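Local structure of gamma-glutamyltranspeptidase (Klebsiella pneumoniae subsp. pneumoniae, 5HFT) at residues Val6-Asn9 with Ser10-Val14. The protein converts oxamate to oxalate in the uric acid degradation pathway and belongs to the gamma-glutamyltransferase family of self-processed N-terminal nucleophile hydrolases. Sequence-based numbering, arbitrary orientation.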
ATOM      1  N   VAL C   6      -6.582   1.046   9.556  1.00 32.89           N
ATOM      2  CA  VAL C   6      -7.326   0.468  10.671  1.00 34.91           C
ATOM      3  C   VAL C   6      -6.985   1.231  11.953  1.00 31.82           C
ATOM      4  O   VAL C   6      -5.816   1.543  12.197  1.00 34.18           O
ATOM      5  CB  VAL C   6      -7.044  -1.050  10.839  1.00 33.46           C
ATOM      6  CG1 VAL C   6      -7.878  -1.620  11.985  1.00 36.11           C
ATOM      7  CG2 VAL C   6      -7.335  -1.820   9.583  1.00 23.76           C
ATOM      8  N   VAL C   7      -8.012   1.508  12.780  1.00 33.77           N
ATOM      9  CA  VAL C   7      -7.874   2.008  14.155  1.00 34.94           C
ATOM     10  C   VAL C   7      -8.692   1.096  15.065  1.00 32.57           C
ATOM     11  O   VAL C   7      -9.825   0.752  14.722  1.00 31.31           O
ATOM     12  CB  VAL C   7      -8.362   3.463  14.323  1.00 34.26           C
ATOM     13  CG1 VAL C   7      -8.224   3.874  15.762  1.00 34.11           C
ATOM     14  CG2 VAL C   7      -7.595   4.430  13.459  1.00 28.89           C
ATOM     15  N   ASP C   8      -8.113   0.662  16.200  1.00 33.86           N
ATOM     16  CA  ASP C   8      -8.837  -0.232  17.101  1.00 30.31           C
ATOM     17  C   ASP C   8      -9.368   0.537  18.320  1.00 41.76           C
ATOM     18  O   ASP C   8      -9.195   1.757  18.445  1.00 42.91           O
ATOM     19  CB  ASP C   8      -7.979  -1.432  17.522  1.00 31.42           C
ATOM     20  CG  ASP C   8      -6.730  -1.046  18.307  1.00 41.27           C
ATOM     21  OD1 ASP C   8      -6.703   0.071  18.873  1.00 39.77           O
ATOM     22  OD2 ASP C   8      -5.773  -1.870  18.366  1.00 37.45           O
ATOM     23  N   ASN C   9      -9.986  -0.203  19.259  1.00 39.64           N
ATOM     24  CA  ASN C   9     -10.705   0.437  20.361  1.00 37.26           C
ATOM     25  C   ASN C   9      -9.768   1.203  21.299  1.00 34.58           C
ATOM     26  O   ASN C   9     -10.179   2.207  21.881  1.00 37.98           O
ATOM     27  CB  ASN C   9     -11.514  -0.606  21.149  1.00 34.34           C
ATOM     28  CG  ASN C   9     -12.530   0.028  22.136  1.00 40.78           C
ATOM     29  OD1 ASN C   9     -12.981   1.173  21.965  1.00 34.22           O
ATOM     30  ND2 ASN C   9     -12.874  -0.727  23.183  1.00 38.53           N
ATOM     31  N   SER C  10      -8.518   0.763  21.447  1.00 36.58           N
ATOM     32  CA  SER C  10      -7.563   1.465  22.294  1.00 34.61           C
ATOM     33  C   SER C  10      -6.947   2.677  21.613  1.00 35.12           C
ATOM     34  O   SER C  10      -6.215   3.424  22.270  1.00 42.21           O
ATOM     35  CB  SER C  10      -6.444   0.522  22.766  1.00 33.69           C
ATOM     36  OG  SER C  10      -6.398  -0.672  22.009  1.00 37.66           O
ATOM     37  N   GLY C  11      -7.247   2.912  20.341  1.00 36.71           N
ATOM     38  CA  GLY C  11      -6.674   4.024  19.605  1.00 35.53           C
ATOM     39  C   GLY C  11      -5.398   3.754  18.831  1.00 27.83           C
ATOM     40  O   GLY C  11      -4.863   4.691  18.234  1.00 32.06           O
ATOM     41  N   LEU C  12      -4.909   2.509  18.801  1.00 32.53           N
ATOM     42  CA  LEU C  12      -3.883   2.090  17.844  1.00 35.08           C
ATOM     43  C   LEU C  12      -4.381   2.267  16.402  1.00 35.37           C
ATOM     44  O   LEU C  12      -5.445   1.745  16.024  1.00 31.48           O
ATOM     45  CB  LEU C  12      -3.504   0.622  18.091  1.00 37.68           C
ATOM     46  CG  LEU C  12      -2.420  -0.130  17.273  1.00 29.03           C
ATOM     47  CD1 LEU C  12      -1.094   0.604  17.247  1.00 20.50           C
ATOM     48  CD2 LEU C  12      -2.225  -1.555  17.809  1.00 23.09           C
ATOM     49  N   ALA C  13      -3.607   3.007  15.609  1.00 26.51           N
ATOM     50  CA  ALA C  13      -3.957   3.389  14.247  1.00 28.44           C
ATOM     51  C   ALA C  13      -2.893   2.874  13.283  1.00 36.34           C
ATOM     52  O   ALA C  13      -1.687   3.058  13.522  1.00 35.01           O
ATOM     53  CB  ALA C  13      -4.085   4.905  14.124  1.00 29.28           C
ATOM     54  N   VAL C  14      -3.338   2.241  12.192  1.00 31.12           N
ATOM     55  CA  VAL C  14      -2.451   1.629  11.209  1.00 32.19           C
ATOM     56  C   VAL C  14      -2.785   2.170   9.821  1.00 31.96           C
ATOM     57  O   VAL C  14      -3.957   2.194   9.425  1.00 31.72           O
ATOM     58  CB  VAL C  14      -2.575   0.092  11.230  1.00 38.05           C
ATOM     59  CG1 VAL C  14      -1.583  -0.548  10.273  1.00 29.81           C
ATOM     60  CG2 VAL C  14      -2.387  -0.439  12.651  1.00 37.28           C
TER
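D8 and L12 close this hairpin through the backbone, D8 N to L12 O at 2.9 Å, and D8 O takes the N-H of G11 at 3.0 Å across a type I turn. Two residues further along each strand, V6 and V14 exchange a pair of N-H...O bonds, as an antiparallel hydrogen-bonded pair does. The aspartate ties the loop together: chi1 of 63° sets its CG between backbone N and carbonyl carbon, bringing D8 OD1 to the S10 hydroxyl OG at 3.2 Å, well above the carboxylate plane, and into weak bonds with the amides of S10 and L12. Serine suits its place because its hydroxyl reaches this carboxylate. G11, at phi 92°, makes the G1 bulge after the turn, where a side chain would jam against the preceding carbonyl O. D8 OD2 lies 3.4 Å from L12 CB and is hydrogen-bonded to the backbone of another protein's chain. Between the bonded positions, V7 and A13 form a non-hydrogen-bonded pair; V7 CG2 rests on A13 CB at 3.6 Å, valine beside small alanine on one face of the sheet. V6 and V14 point to the other; they and L12 suit their places as apolar residues packing on that chain, V14 on an aromatic side chain. The turn links strand 2-7 to strand 13-19, and a strand of the other protein's chain continues this sheet antiparallel across the interface.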